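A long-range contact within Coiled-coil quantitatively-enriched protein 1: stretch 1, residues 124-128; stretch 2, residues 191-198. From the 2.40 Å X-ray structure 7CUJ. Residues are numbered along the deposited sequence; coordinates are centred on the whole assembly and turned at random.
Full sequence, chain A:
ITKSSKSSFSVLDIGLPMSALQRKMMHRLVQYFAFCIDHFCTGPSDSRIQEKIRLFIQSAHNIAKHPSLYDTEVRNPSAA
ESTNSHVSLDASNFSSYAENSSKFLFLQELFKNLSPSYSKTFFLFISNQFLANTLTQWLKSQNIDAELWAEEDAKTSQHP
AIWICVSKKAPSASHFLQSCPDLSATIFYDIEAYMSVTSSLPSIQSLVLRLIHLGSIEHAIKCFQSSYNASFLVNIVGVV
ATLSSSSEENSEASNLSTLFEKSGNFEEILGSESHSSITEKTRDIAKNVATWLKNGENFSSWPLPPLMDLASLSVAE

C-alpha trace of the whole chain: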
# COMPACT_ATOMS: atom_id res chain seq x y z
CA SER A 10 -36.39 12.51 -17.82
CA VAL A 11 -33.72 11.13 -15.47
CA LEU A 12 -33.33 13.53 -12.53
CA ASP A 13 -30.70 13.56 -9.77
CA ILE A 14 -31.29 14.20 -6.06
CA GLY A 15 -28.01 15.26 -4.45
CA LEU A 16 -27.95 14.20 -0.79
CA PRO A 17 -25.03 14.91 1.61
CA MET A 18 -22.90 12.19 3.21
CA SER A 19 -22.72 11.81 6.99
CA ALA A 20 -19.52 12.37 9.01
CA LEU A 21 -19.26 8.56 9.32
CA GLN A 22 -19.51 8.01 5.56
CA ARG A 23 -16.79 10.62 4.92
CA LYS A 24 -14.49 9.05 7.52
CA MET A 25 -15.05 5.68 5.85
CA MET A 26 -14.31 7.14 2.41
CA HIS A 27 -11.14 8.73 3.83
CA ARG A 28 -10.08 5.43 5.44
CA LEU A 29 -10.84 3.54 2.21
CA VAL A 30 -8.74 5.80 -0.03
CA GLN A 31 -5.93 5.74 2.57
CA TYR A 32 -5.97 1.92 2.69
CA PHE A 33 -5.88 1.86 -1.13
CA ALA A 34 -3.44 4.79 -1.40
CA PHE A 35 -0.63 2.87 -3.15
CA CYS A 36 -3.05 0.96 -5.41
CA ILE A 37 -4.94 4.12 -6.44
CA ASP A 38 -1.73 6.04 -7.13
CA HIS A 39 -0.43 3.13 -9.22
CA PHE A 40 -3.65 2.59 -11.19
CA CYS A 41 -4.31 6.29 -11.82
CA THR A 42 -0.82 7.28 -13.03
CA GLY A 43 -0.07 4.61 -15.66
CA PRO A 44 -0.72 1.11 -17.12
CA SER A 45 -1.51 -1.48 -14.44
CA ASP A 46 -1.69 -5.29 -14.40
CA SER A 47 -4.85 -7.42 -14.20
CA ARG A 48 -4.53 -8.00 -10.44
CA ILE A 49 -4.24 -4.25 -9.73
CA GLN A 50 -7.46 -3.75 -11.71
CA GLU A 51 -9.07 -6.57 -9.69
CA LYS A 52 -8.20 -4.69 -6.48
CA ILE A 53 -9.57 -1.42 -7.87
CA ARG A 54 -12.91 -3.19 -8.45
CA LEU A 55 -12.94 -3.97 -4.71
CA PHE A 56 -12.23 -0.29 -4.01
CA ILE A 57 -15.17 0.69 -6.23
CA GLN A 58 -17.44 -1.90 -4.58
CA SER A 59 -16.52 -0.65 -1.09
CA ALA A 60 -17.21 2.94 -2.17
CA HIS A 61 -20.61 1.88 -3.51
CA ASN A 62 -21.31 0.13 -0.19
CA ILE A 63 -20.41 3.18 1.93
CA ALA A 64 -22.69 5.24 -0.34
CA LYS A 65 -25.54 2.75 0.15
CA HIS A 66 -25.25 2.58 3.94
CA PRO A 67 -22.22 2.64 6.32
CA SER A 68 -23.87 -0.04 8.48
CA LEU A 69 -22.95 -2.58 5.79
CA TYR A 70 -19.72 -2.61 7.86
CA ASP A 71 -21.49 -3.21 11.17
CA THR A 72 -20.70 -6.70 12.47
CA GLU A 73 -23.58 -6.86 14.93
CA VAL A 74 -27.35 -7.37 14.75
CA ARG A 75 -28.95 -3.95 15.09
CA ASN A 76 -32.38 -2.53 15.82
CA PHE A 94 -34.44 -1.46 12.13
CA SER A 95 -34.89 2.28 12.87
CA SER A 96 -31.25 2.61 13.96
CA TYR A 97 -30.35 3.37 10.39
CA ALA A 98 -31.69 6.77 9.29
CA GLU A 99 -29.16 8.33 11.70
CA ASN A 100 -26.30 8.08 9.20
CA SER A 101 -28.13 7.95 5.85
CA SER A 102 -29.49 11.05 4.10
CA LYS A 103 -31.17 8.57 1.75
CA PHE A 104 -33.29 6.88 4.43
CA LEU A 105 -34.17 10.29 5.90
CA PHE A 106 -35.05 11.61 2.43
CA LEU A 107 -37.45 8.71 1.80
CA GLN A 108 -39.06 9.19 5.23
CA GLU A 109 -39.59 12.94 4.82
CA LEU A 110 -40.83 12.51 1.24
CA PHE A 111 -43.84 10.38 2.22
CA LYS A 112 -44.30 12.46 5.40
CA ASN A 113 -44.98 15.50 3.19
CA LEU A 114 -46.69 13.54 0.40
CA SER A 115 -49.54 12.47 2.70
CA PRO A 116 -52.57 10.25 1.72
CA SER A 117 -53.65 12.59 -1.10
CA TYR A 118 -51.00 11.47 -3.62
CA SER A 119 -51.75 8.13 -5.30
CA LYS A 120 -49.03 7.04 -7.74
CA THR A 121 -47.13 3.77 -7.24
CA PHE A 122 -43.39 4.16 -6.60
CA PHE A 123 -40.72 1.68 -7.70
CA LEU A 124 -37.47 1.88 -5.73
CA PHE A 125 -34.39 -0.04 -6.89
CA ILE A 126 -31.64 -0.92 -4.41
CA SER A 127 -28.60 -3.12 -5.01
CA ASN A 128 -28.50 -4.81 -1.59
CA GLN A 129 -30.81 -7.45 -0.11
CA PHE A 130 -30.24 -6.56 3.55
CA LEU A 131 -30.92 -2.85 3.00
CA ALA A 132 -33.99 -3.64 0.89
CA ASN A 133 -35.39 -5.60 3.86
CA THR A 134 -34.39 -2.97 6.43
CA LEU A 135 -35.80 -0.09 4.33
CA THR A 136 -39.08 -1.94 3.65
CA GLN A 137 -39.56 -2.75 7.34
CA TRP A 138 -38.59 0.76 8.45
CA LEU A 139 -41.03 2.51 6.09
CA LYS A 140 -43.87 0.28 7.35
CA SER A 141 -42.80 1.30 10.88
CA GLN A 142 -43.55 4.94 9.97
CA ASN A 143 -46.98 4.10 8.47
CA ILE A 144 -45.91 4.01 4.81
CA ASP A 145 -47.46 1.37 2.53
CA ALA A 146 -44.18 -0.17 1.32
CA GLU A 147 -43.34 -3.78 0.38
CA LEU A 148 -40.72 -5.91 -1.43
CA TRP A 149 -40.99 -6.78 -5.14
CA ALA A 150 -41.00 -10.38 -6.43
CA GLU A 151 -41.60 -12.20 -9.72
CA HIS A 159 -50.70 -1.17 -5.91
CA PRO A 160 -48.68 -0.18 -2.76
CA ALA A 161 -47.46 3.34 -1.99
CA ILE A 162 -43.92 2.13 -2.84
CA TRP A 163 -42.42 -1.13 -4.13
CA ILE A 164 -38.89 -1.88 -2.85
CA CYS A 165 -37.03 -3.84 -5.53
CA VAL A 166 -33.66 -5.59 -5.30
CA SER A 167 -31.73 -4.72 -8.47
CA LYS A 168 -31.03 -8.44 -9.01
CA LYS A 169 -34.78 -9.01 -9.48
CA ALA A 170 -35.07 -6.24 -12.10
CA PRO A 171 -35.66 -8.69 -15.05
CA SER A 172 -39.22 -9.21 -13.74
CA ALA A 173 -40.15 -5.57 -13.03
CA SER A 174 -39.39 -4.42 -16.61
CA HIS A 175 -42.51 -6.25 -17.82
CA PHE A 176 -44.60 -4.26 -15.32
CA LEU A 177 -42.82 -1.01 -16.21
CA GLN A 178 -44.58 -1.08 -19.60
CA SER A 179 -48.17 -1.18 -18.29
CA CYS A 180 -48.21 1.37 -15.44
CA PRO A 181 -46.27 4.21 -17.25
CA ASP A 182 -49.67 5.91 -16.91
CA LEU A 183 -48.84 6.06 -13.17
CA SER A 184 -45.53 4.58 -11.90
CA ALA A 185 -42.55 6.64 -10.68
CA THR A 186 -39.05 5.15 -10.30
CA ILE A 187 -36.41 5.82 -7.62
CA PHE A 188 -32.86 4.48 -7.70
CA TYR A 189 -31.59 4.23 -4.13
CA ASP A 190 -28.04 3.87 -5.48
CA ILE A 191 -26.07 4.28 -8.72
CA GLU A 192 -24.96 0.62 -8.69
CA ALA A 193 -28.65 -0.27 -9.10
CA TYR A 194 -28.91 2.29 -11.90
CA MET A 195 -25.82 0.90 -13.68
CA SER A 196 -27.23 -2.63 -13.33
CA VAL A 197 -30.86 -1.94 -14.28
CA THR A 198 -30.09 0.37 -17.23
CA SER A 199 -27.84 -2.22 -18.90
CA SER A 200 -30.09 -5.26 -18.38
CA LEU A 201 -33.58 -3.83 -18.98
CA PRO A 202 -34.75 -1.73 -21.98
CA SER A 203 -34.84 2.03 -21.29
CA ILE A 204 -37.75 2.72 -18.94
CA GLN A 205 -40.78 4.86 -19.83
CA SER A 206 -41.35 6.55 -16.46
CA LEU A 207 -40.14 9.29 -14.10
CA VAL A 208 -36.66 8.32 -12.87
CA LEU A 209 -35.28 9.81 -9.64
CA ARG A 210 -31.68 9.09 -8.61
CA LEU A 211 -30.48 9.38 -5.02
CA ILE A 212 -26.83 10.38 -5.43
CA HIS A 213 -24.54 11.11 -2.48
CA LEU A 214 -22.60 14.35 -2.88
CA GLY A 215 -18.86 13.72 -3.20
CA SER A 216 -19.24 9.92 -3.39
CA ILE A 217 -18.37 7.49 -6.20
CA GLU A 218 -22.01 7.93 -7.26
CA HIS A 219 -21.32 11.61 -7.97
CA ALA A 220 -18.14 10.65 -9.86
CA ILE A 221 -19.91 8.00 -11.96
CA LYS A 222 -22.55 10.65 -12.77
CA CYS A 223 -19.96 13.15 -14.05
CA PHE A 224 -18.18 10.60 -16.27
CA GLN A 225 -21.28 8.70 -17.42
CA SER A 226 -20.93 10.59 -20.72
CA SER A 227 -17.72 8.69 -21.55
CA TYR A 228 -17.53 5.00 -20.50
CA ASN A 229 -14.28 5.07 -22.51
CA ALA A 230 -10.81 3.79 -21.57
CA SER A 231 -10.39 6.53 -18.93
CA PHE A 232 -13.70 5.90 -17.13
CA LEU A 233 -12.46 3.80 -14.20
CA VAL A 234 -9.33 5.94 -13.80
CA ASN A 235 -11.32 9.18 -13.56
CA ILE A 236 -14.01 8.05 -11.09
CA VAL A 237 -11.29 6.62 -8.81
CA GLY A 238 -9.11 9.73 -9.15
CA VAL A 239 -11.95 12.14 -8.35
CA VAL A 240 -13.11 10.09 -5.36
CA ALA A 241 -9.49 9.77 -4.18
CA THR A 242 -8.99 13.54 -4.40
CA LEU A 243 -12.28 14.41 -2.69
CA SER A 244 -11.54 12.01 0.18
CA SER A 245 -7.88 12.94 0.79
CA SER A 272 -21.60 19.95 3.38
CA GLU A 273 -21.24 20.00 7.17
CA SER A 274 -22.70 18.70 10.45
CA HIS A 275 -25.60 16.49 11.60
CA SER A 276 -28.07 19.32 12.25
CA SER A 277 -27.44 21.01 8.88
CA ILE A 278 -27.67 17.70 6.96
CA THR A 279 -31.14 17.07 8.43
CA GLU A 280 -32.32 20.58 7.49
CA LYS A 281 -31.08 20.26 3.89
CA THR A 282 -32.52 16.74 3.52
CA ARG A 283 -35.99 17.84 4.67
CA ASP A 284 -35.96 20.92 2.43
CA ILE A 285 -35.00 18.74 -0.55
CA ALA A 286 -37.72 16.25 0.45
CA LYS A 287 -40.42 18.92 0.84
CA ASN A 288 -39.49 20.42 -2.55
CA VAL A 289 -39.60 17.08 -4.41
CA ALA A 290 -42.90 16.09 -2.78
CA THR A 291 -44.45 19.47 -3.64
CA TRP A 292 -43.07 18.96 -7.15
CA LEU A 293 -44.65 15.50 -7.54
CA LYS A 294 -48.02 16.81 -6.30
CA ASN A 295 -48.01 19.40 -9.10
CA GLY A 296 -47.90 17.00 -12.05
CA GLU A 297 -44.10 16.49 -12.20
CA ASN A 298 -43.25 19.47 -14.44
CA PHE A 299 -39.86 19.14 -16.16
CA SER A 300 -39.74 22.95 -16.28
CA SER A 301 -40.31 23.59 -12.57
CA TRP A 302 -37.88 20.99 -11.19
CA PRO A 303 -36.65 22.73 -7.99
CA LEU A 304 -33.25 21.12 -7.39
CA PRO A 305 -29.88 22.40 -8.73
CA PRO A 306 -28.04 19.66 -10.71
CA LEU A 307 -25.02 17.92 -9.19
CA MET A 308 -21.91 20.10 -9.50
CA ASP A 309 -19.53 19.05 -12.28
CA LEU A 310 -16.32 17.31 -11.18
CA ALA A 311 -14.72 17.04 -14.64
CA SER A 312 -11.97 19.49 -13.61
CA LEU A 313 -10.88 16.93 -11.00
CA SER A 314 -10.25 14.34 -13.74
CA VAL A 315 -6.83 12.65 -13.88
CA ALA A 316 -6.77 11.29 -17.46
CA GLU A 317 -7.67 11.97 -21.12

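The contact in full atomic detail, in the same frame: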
# COMPACT_ATOMS: atom_id res chain seq x y z
N LEU A 124 -38.81 1.55 -6.20
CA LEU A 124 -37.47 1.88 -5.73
C LEU A 124 -36.54 0.69 -5.97
O LEU A 124 -36.83 -0.43 -5.56
CB LEU A 124 -37.52 2.28 -4.25
CG LEU A 124 -36.18 2.71 -3.64
CD1 LEU A 124 -36.35 3.92 -2.74
CD2 LEU A 124 -35.52 1.56 -2.88
N PHE A 125 -35.42 0.96 -6.64
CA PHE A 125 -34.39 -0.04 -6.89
C PHE A 125 -33.23 0.17 -5.93
O PHE A 125 -32.79 1.30 -5.71
CB PHE A 125 -33.94 -0.01 -8.35
CG PHE A 125 -34.91 -0.66 -9.30
CD1 PHE A 125 -35.98 0.04 -9.82
CD2 PHE A 125 -34.74 -1.99 -9.68
CE1 PHE A 125 -36.87 -0.57 -10.70
CE2 PHE A 125 -35.63 -2.60 -10.55
CZ PHE A 125 -36.70 -1.89 -11.06
N ILE A 126 -32.74 -0.94 -5.36
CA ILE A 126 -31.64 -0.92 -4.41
C ILE A 126 -30.81 -2.19 -4.62
O ILE A 126 -31.37 -3.27 -4.80
CB ILE A 126 -32.17 -0.77 -2.96
CG1 ILE A 126 -31.05 -0.53 -1.95
CG2 ILE A 126 -33.06 -1.94 -2.57
CD1 ILE A 126 -31.54 -0.03 -0.60
N SER A 127 -29.48 -2.04 -4.61
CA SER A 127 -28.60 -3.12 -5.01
C SER A 127 -28.02 -3.85 -3.80
O SER A 127 -26.83 -4.13 -3.75
CB SER A 127 -27.51 -2.62 -5.93
OG SER A 127 -26.67 -1.69 -5.26
N ASN A 128 -28.90 -4.17 -2.83
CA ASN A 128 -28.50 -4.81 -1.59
C ASN A 128 -29.73 -5.41 -0.92
O ASN A 128 -30.69 -4.70 -0.64
CB ASN A 128 -27.78 -3.84 -0.65
CG ASN A 128 -27.11 -4.54 0.50
OD1 ASN A 128 -27.71 -4.70 1.57
ND2 ASN A 128 -25.89 -5.00 0.30
N ILE A 191 -26.52 4.22 -7.34
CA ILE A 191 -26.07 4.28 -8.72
C ILE A 191 -25.74 2.87 -9.22
O ILE A 191 -25.95 2.59 -10.40
CB ILE A 191 -24.90 5.27 -8.87
CG1 ILE A 191 -25.39 6.72 -8.92
CG2 ILE A 191 -24.02 4.93 -10.06
CD1 ILE A 191 -26.31 7.03 -10.09
N GLU A 192 -25.23 2.01 -8.33
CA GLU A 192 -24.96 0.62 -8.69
C GLU A 192 -26.22 -0.00 -9.28
O GLU A 192 -26.15 -0.67 -10.32
CB GLU A 192 -24.43 -0.16 -7.49
CG GLU A 192 -23.94 -1.56 -7.85
CD GLU A 192 -23.43 -2.42 -6.70
OE1 GLU A 192 -22.71 -1.88 -5.83
OE2 GLU A 192 -23.76 -3.62 -6.67
N ALA A 193 -27.36 0.23 -8.63
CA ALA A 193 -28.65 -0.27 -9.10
C ALA A 193 -29.00 0.34 -10.45
O ALA A 193 -29.54 -0.34 -11.31
CB ALA A 193 -29.73 -0.00 -8.07
N TYR A 194 -28.67 1.63 -10.63
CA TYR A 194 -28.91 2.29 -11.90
C TYR A 194 -28.06 1.64 -12.99
O TYR A 194 -28.60 1.25 -14.03
CB TYR A 194 -28.68 3.80 -11.80
CG TYR A 194 -29.01 4.54 -13.07
CD1 TYR A 194 -30.31 4.92 -13.36
CD2 TYR A 194 -28.03 4.85 -14.00
CE1 TYR A 194 -30.63 5.58 -14.53
CE2 TYR A 194 -28.32 5.51 -15.18
CZ TYR A 194 -29.63 5.88 -15.45
OH TYR A 194 -29.94 6.54 -16.60
N MET A 195 -26.75 1.52 -12.74
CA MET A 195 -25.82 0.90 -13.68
C MET A 195 -26.38 -0.45 -14.13
O MET A 195 -26.44 -0.74 -15.32
CB MET A 195 -24.45 0.66 -13.03
CG MET A 195 -23.71 1.92 -12.61
SD MET A 195 -23.14 2.92 -14.01
CE MET A 195 -24.51 4.07 -14.17
N SER A 196 -26.79 -1.26 -13.14
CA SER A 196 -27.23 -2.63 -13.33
C SER A 196 -28.53 -2.69 -14.13
O SER A 196 -28.64 -3.45 -15.09
CB SER A 196 -27.37 -3.32 -11.99
OG SER A 196 -27.74 -4.68 -12.15
N VAL A 197 -29.52 -1.87 -13.73
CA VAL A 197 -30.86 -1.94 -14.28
C VAL A 197 -30.90 -1.37 -15.70
O VAL A 197 -31.62 -1.89 -16.55
CB VAL A 197 -31.89 -1.26 -13.34
CG1 VAL A 197 -33.24 -1.06 -14.01
CG2 VAL A 197 -32.05 -2.03 -12.04
N THR A 198 -30.13 -0.31 -15.94
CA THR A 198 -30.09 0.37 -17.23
C THR A 198 -29.54 -0.56 -18.31
O THR A 198 -30.03 -0.56 -19.44
CB THR A 198 -29.32 1.69 -17.15
OG1 THR A 198 -30.03 2.57 -16.28
CG2 THR A 198 -29.13 2.37 -18.49

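Residues 191-198 form a helix that continues beyond the stretch, and they lie across the end of a strand, residues 124-126, and the non-strand residues that follow it. The two axes approach to 7.3 Å, and their N-to-C directions make an angle of 101°, so the helix runs nearly perpendicular to the strand. The nearest CA pair is Ser 127 CA to Ala 193 CA, 5.0 Å apart. No hydrogen bond crosses the interface, which buries 244 Å² counting both sides; the contact therefore rests on van der Waals packing.

The helix supplies its own backbone bonding. Four successive i to i+4 bonds span the stretch, beginning with Met 195 N to Ile 191 O at 2.7 Å and ending with Thr 198 N to Tyr 194 O at 2.9 Å. These bonds hold the helix together internally; its contacts with stretch 1 come mainly from side chains.

Ile 191, the first residue, has its CA-to-CB bond directed away from stretch 1 and takes no part in the contact. Glu 192 is the first to touch. Its CA-to-CB bond points toward stretch 1, and its CB lies 3.5 Å from Ser 127 OG. This is a contact between a hydroxyl oxygen and an aliphatic carbon, so it is packing and not a polar bond. Two of the polar atoms are satisfied in other ways: Ser 127 OG bonds to a residue flanking one of the stretches, and Glu 192 OE1 is hydrogen-bonded elsewhere in the structure.

Ala 193 is central to the close approach. Its methyl sits 4.2 Å from Phe 125 CB and 4.0 Å from Ser 127 CB, measured from Ala 193 CB in both cases, and thus touches two residues whose CA-to-CB bonds point toward the helix. Between them in sequence, Ile 126 directs its CA-to-CB bond away, as expected from strand alternation, but its backbone remains near: Ile 126 N is 4.2 Å from Ala 193 CB. The Ala 193 backbone is close as well, with its N 3.9 Å from Ser 127 CB.

The CA-to-CB bond of Tyr 194 points away, and Met 195 is out of reach. Ser 196 starts toward stretch 1, but Ser 196 CB comes no nearer than 6.1 Å, to Ser 127 CB, and makes no contact.

Val 197, one helical turn after Ala 193, returns to the interface and meets the aromatic ring. Phe 125 CD2 lies 3.6 Å from Val 197 CG2, while Val 197 CG1 lies over one face of the ring. The phenylalanine rotamer, chi1 -77° (m), accompanies this placement, and the valine is in the t rotamer, chi1 168°. Both residues are buried, so the pairing removes apolar surface from solvent.

Thr 198 closes the stretch without reaching the strand; its OG1 instead donates to Tyr 194 O at 3.0 Å, an internal helix bond, although this residue is poorly ordered.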